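Phosphorylated carbohydrates phosphatase TM_1254 (Thermotoga maritima msb8, PDB 3KBB) dephosphorylates phosphorylated carbohydrates such as erythrose 4-phosphate and fructose 6-phosphate with the aid of a divalent metal cation, cobalt giving the highest activity. Local coordinates at residues A[6-11]-A[116-121]; A[91-96]-A[125-130]. One frame throughout, in Å; residues are numbered along the deposited sequence. Where two conformers were deposited one is given.

Contact 1: A[6-11]-A[116-121]; sequences FDMDGV and ERLRRL. With SO4 (sulfate ion), chain D.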
loop_
_atom_site.group_PDB
_atom_site.type_symbol
_atom_site.label_atom_id
_atom_site.label_comp_id
_atom_site.label_asym_id
_atom_site.label_seq_id
_atom_site.Cartn_x
_atom_site.Cartn_y
_atom_site.Cartn_z
ATOM N N PHE A 6 8.461 0.860 5.826
ATOM C CA PHE A 6 7.264 1.473 5.280
ATOM C C PHE A 6 6.422 0.441 4.570
ATOM O O PHE A 6 6.931 -0.320 3.736
ATOM C CB PHE A 6 7.624 2.537 4.249
ATOM C CG PHE A 6 8.162 3.811 4.846
ATOM C CD1 PHE A 6 7.329 4.933 4.993
ATOM C CD2 PHE A 6 9.496 3.889 5.279
ATOM C CE1 PHE A 6 7.837 6.145 5.549
ATOM C CE2 PHE A 6 9.991 5.083 5.829
ATOM C CZ PHE A 6 9.140 6.191 5.979
ATOM N N ASP A 7 5.118 0.459 4.801
ATOM C CA ASP A 7 4.195 -0.135 3.830
ATOM C C ASP A 7 4.187 0.724 2.560
ATOM O O ASP A 7 4.565 1.909 2.603
ATOM C CB ASP A 7 2.792 -0.203 4.436
ATOM C CG ASP A 7 1.838 -1.033 3.597
ATOM O OD1 ASP A 7 2.298 -1.969 2.916
ATOM O OD2 ASP A 7 0.649 -0.700 3.600
HETATM N N MSE A 8 3.809 0.140 1.422
HETATM C CA MSE A 8 3.862 0.886 0.152
HETATM C C MSE A 8 2.552 1.608 -0.110
HETATM O O MSE A 8 2.476 2.845 0.009
HETATM C CB MSE A 8 4.259 -0.052 -1.007
HETATM C CG MSE A 8 4.396 0.721 -2.248
HETATM SE SE MSE A 8 4.853 -0.405 -3.784
HETATM C CE MSE A 8 3.224 -1.417 -3.962
ATOM N N ASP A 9 1.513 0.853 -0.435
ATOM C CA ASP A 9 0.284 1.478 -0.849
ATOM C C ASP A 9 -0.443 2.041 0.349
ATOM O O ASP A 9 -0.714 1.337 1.324
ATOM C CB ASP A 9 -0.610 0.484 -1.535
ATOM C CG ASP A 9 -1.844 1.140 -2.077
ATOM O OD1 ASP A 9 -1.726 1.800 -3.107
ATOM O OD2 ASP A 9 -2.921 1.016 -1.453
ATOM N N GLY A 10 -0.775 3.304 0.240
ATOM C CA GLY A 10 -1.438 4.011 1.323
ATOM C C GLY A 10 -0.471 4.737 2.239
ATOM O O GLY A 10 -0.899 5.402 3.187
ATOM N N VAL A 11 0.829 4.613 1.984
ATOM C CA VAL A 11 1.816 5.354 2.736
ATOM C C VAL A 11 2.688 6.100 1.756
ATOM O O VAL A 11 2.719 7.307 1.760
ATOM C CB VAL A 11 2.689 4.441 3.653
ATOM C CG1 VAL A 11 3.681 5.242 4.413
ATOM C CG2 VAL A 11 1.823 3.575 4.590
ATOM N N GLU A 116 7.362 -1.790 -10.534
ATOM C CA GLU A 116 6.946 -0.935 -11.661
ATOM C C GLU A 116 6.493 0.434 -11.115
ATOM O O GLU A 116 6.899 1.513 -11.575
ATOM C CB GLU A 116 5.774 -1.596 -12.398
ATOM C CG GLU A 116 6.094 -2.855 -13.196
ATOM C CD GLU A 116 4.874 -3.462 -13.899
ATOM O OE1 GLU A 116 3.855 -2.750 -14.073
ATOM O OE2 GLU A 116 4.932 -4.663 -14.272
ATOM N N ARG A 117 5.618 0.369 -10.102
ATOM C CA ARG A 117 5.075 1.592 -9.464
ATOM C C ARG A 117 6.172 2.422 -8.833
ATOM O O ARG A 117 6.271 3.626 -9.062
ATOM C CB ARG A 117 4.055 1.244 -8.380
ATOM C CG ARG A 117 2.688 0.839 -8.884
ATOM C CD ARG A 117 1.731 0.678 -7.711
ATOM N NE ARG A 117 0.775 -0.392 -7.974
ATOM C CZ ARG A 117 0.096 -1.051 -7.054
ATOM N NH1 ARG A 117 0.253 -0.779 -5.756
ATOM N NH2 ARG A 117 -0.733 -2.009 -7.444
ATOM N N LEU A 118 7.009 1.776 -8.032
ATOM C CA LEU A 118 8.065 2.491 -7.335
ATOM C C LEU A 118 9.034 3.113 -8.329
ATOM O O LEU A 118 9.553 4.207 -8.102
ATOM C CB LEU A 118 8.836 1.537 -6.427
ATOM C CG LEU A 118 8.106 1.042 -5.180
ATOM C CD1 LEU A 118 8.945 -0.061 -4.569
ATOM C CD2 LEU A 118 7.904 2.212 -4.204
ATOM N N ARG A 119 9.336 2.384 -9.403
ATOM C CA ARG A 119 10.270 2.903 -10.420
ATOM C C ARG A 119 9.718 4.144 -11.115
ATOM O O ARG A 119 10.446 5.132 -11.294
ATOM C CB ARG A 119 10.657 1.826 -11.436
ATOM C CG ARG A 119 11.927 2.191 -12.257
ATOM C CD ARG A 119 12.399 1.001 -13.129
ATOM N NE ARG A 119 13.764 1.165 -13.658
ATOM C CZ ARG A 119 14.882 0.905 -12.969
ATOM N NH1 ARG A 119 14.812 0.483 -11.712
ATOM N NH2 ARG A 119 16.072 1.082 -13.530
ATOM N N ARG A 120 8.442 4.107 -11.487
ATOM C CA ARG A 120 7.778 5.239 -12.129
ATOM C C ARG A 120 7.851 6.458 -11.224
ATOM O O ARG A 120 7.973 7.579 -11.712
ATOM C CB ARG A 120 6.313 4.894 -12.391
ATOM C CG ARG A 120 5.643 5.611 -13.556
ATOM C CD ARG A 120 4.238 5.009 -13.832
ATOM N NE ARG A 120 4.194 3.746 -14.594
ATOM C CZ ARG A 120 3.523 2.652 -14.210
ATOM N NH1 ARG A 120 2.851 2.634 -13.059
ATOM N NH2 ARG A 120 3.520 1.560 -14.973
ATOM N N LEU A 121 7.796 6.242 -9.904
ATOM C CA LEU A 121 7.779 7.361 -8.955
ATOM C C LEU A 121 9.172 7.699 -8.448
ATOM O O LEU A 121 9.324 8.607 -7.650
ATOM C CB LEU A 121 6.822 7.082 -7.783
ATOM C CG LEU A 121 5.337 6.937 -8.139
ATOM C CD1 LEU A 121 4.554 6.636 -6.873
ATOM C CD2 LEU A 121 4.802 8.183 -8.826
HETATM S S SO4 D . 0.361 -2.995 0.421
HETATM O O1 SO4 D . 1.416 -2.007 0.146
HETATM O O2 SO4 D . -0.899 -2.318 0.712
HETATM O O3 SO4 D . 0.072 -3.781 -0.800
HETATM O O4 SO4 D . 0.657 -3.903 1.582
#
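Met8, deposited as selenomethionine, reaches from the nucleophile loop of this HAD-family phosphatase to Arg117 and Leu118 on helix 111-120. Its CB lies 3.6 Å from O1 of a sulfate that probably comes from the crystallisation liquor. CG stands anti to the backbone N (chi1 -176°), which sends the chain away from the anion and toward the helix. SE then settles against the branch point of Leu118, 3.8 Å from its CG, with both methyls of that leucine close by; Leu105, Thr107 and Thr109 also touch Met8. A turn at chi3 (68°) swings CE aside, across the end of Arg117. In the arginine conformer described here, one of two deposited, CE is 3.5 Å from NH1 and approaches the guanidinium obliquely. Methionine's long unbranched chain, here with selenium for sulfur, suits this place because it can bend between an apolar leucine and an arginine. The side chain of Asp9 brings an opposite charge near Arg117, with no hydrogen bond between them: its OD1 is 4.2 Å from NH1 and well out of the guanidinium plane. Each has a firmer partner, Thr15 for Asp9 and Glu113 for Arg117. Gly10 follows with a positive phi, where a CB would jam against the preceding carbonyl oxygen. Toward the sulfate, Asp9 N donates an almost straight bond (2.9 Å, 164°) to O1, while Asp7, the nucleophile by similarity, holds OD1 beside the same ion and forms a salt bridge to Lys140. An alanine in place of Asp7 would remove the carboxylate, and is likely to leave Lys140 without this salt-bridge partner and the enzyme without its presumed nucleophile. Thr107, Ser108, Thr109 and Lys140 also bind the sulfate, consistent with a site for the substrate phosphate: the DxD loop turns polar groups to the anion and a greasy side chain to the helix.

Contact 2: A[91-96]-A[125-130]; sequences EALEFV and KYFDVM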
loop_
_atom_site.group_PDB
_atom_site.type_symbol
_atom_site.label_atom_id
_atom_site.label_comp_id
_atom_site.label_asym_id
_atom_site.label_seq_id
_atom_site.Cartn_x
_atom_site.Cartn_y
_atom_site.Cartn_z
ATOM N N GLU A 91 10.807 13.295 1.503
ATOM C CA GLU A 91 11.650 13.999 2.484
ATOM C C GLU A 91 11.907 13.083 3.686
ATOM O O GLU A 91 12.968 13.118 4.323
ATOM C CB GLU A 91 10.948 15.304 2.941
ATOM C CG GLU A 91 11.885 16.522 3.022
ATOM C CD GLU A 91 11.216 17.827 3.523
ATOM O OE1 GLU A 91 10.053 18.109 3.136
ATOM O OE2 GLU A 91 11.889 18.584 4.286
ATOM N N ALA A 92 10.900 12.282 4.018
ATOM C CA ALA A 92 10.995 11.337 5.104
ATOM C C ALA A 92 11.976 10.233 4.760
ATOM O O ALA A 92 12.804 9.879 5.594
ATOM C CB ALA A 92 9.630 10.748 5.401
ATOM N N LEU A 93 11.898 9.700 3.536
ATOM C CA LEU A 93 12.861 8.665 3.108
ATOM C C LEU A 93 14.286 9.233 3.071
ATOM O O LEU A 93 15.244 8.598 3.552
ATOM C CB LEU A 93 12.486 8.098 1.737
ATOM C CG LEU A 93 11.103 7.428 1.630
ATOM C CD1 LEU A 93 10.901 6.964 0.197
ATOM C CD2 LEU A 93 11.069 6.268 2.562
ATOM N N GLU A 94 14.401 10.434 2.508
ATOM C CA GLU A 94 15.704 11.132 2.502
ATOM C C GLU A 94 16.250 11.315 3.924
ATOM O O GLU A 94 17.440 11.113 4.173
ATOM C CB GLU A 94 15.562 12.463 1.769
ATOM C CG GLU A 94 15.450 12.328 0.274
ATOM C CD GLU A 94 15.135 13.645 -0.397
ATOM O OE1 GLU A 94 14.752 14.611 0.321
ATOM O OE2 GLU A 94 15.241 13.715 -1.646
ATOM N N PHE A 95 15.384 11.674 4.871
ATOM C CA PHE A 95 15.825 11.857 6.240
ATOM C C PHE A 95 16.383 10.577 6.878
ATOM O O PHE A 95 17.451 10.606 7.518
ATOM C CB PHE A 95 14.698 12.479 7.115
ATOM C CG PHE A 95 15.119 12.741 8.537
ATOM C CD1 PHE A 95 15.978 13.811 8.839
ATOM C CD2 PHE A 95 14.679 11.918 9.571
ATOM C CE1 PHE A 95 16.369 14.037 10.173
ATOM C CE2 PHE A 95 15.050 12.128 10.889
ATOM C CZ PHE A 95 15.922 13.211 11.188
ATOM N N VAL A 96 15.668 9.452 6.737
ATOM C CA VAL A 96 16.192 8.192 7.288
ATOM C C VAL A 96 17.585 7.895 6.713
ATOM O O VAL A 96 18.491 7.492 7.461
ATOM C CB VAL A 96 15.263 6.968 6.991
ATOM C CG1 VAL A 96 15.851 5.719 7.601
ATOM C CG2 VAL A 96 13.844 7.262 7.576
ATOM N N LYS A 125 14.990 3.760 -5.348
ATOM C CA LYS A 125 16.388 3.951 -4.991
ATOM C C LYS A 125 16.707 4.128 -3.498
ATOM O O LYS A 125 17.858 3.914 -3.052
ATOM C CB LYS A 125 16.921 5.160 -5.771
ATOM C CG LYS A 125 16.211 6.460 -5.421
ATOM C CD LYS A 125 16.743 7.642 -6.233
ATOM C CE LYS A 125 16.017 8.879 -5.800
ATOM N NZ LYS A 125 16.231 10.053 -6.697
ATOM N N TYR A 126 15.715 4.510 -2.693
ATOM C CA TYR A 126 15.965 4.681 -1.259
ATOM C C TYR A 126 16.162 3.437 -0.400
ATOM O O TYR A 126 16.770 3.482 0.699
ATOM C CB TYR A 126 14.872 5.563 -0.628
ATOM C CG TYR A 126 14.749 6.890 -1.298
ATOM C CD1 TYR A 126 15.682 7.895 -1.032
ATOM C CD2 TYR A 126 13.748 7.133 -2.234
ATOM C CE1 TYR A 126 15.583 9.119 -1.661
ATOM C CE2 TYR A 126 13.648 8.393 -2.888
ATOM C CZ TYR A 126 14.588 9.367 -2.565
ATOM O OH TYR A 126 14.533 10.601 -3.165
ATOM N N PHE A 127 15.568 2.333 -0.827
ATOM C CA PHE A 127 15.448 1.191 0.054
ATOM C C PHE A 127 16.640 0.263 0.046
ATOM O O PHE A 127 17.201 -0.018 -1.013
ATOM C CB PHE A 127 14.160 0.453 -0.308
ATOM C CG PHE A 127 12.930 1.276 0.011
ATOM C CD1 PHE A 127 12.490 1.347 1.324
ATOM C CD2 PHE A 127 12.320 2.032 -0.960
ATOM C CE1 PHE A 127 11.410 2.129 1.658
ATOM C CE2 PHE A 127 11.202 2.805 -0.676
ATOM C CZ PHE A 127 10.763 2.886 0.671
ATOM N N ASP A 128 16.994 -0.215 1.228
ATOM C CA ASP A 128 18.014 -1.214 1.444
ATOM C C ASP A 128 17.420 -2.623 1.359
ATOM O O ASP A 128 18.059 -3.571 0.861
ATOM C CB ASP A 128 18.566 -0.984 2.832
ATOM C CG ASP A 128 19.204 0.410 2.964
ATOM O OD1 ASP A 128 20.189 0.686 2.239
ATOM O OD2 ASP A 128 18.710 1.252 3.758
ATOM N N VAL A 129 16.200 -2.755 1.863
ATOM C CA VAL A 129 15.529 -4.052 1.910
ATOM C C VAL A 129 14.119 -3.846 1.392
ATOM O O VAL A 129 13.429 -2.893 1.806
ATOM C CB VAL A 129 15.506 -4.596 3.361
ATOM C CG1 VAL A 129 14.458 -5.697 3.556
ATOM C CG2 VAL A 129 16.916 -5.079 3.796
HETATM N N MSE A 130 13.622 -4.768 0.561
HETATM C CA MSE A 130 12.227 -4.649 0.136
HETATM C C MSE A 130 11.639 -6.055 0.115
HETATM O O MSE A 130 12.295 -6.984 -0.389
HETATM C CB MSE A 130 12.125 -4.007 -1.257
HETATM C CG MSE A 130 12.777 -2.570 -1.421
HETATM SE SE MSE A 130 12.281 -1.762 -3.089
HETATM C CE MSE A 130 13.497 -2.750 -4.291
HETATM O O HOH W 1 16.675 11.980 -3.141
#
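Tyr126, with CG anti to its carbonyl carbon (chi1 -56°), turns its ring under CB of Leu93, whose own chi1 of -60° directs its methyls to the rings of Tyr126 and Phe127; the leucine and tyrosine side chains cross at about a right angle. They join helix 89-98 to the segment leading into strand 129-131, an outermost strand of the parallel sheet in the Rossmann-like HAD fold. Leu93 CB sits over one face of the tyrosine ring, 4.3 Å from its centroid and 22° off the normal, a CH-pi contact displaced toward the rim. Beyond it, at CG, the leucine forks. CD1 packs 3.7 Å from Tyr126 CD2, and CD2 comes 3.9 Å from Phe127 CZ, meeting that ring obliquely. A branched leucine suits the spot because its two methyls can serve two neighbouring aromatic rings at once, and all three side chains also rest on Leu103 of strand 102-106. Lys125 CG covers the opposite face of the tyrosine, so that aliphatic carbons sandwich the ring, while the lysine's amino group is engaged by Asp122. Glu94, one residue along the helix, works at the outer end: its CG lies 3.7 Å from Tyr126 CE1, and its extended chain carries the carboxylate on toward the hydroxyl. A tyrosine fits this partly exposed place, with its ring turned to the leucine and its OH to polar company, including a hydrogen bond with Arg90. Tyr126 OH and Glu94 OE2 also share one water molecule, which donates a hydrogen bond to OE2 at 2.7 Å.

Overall arrangement
Contact 1 is the deeper of the two, centred about 7 Å from the middle of the chain, against about 16 Å for contact 2, which runs out to the surface. Both lean on strand 102-106, which lies between strands 3-7 and 129-131 in the sheet. They touch directly as well: Phe6 CE2 packs 3.6 Å from Leu93 CD2, and Leu118 CD1 lies 4.0 Å from Met130 SE. Their chemistry follows their place. At the active-site end of strand 3-7, contact 1 combines an apolar selenomethionine chain with charged and anion-binding groups; contact 2, at the sheet's margin, grades from leucine and aromatic rings to a water-linked polar fringe.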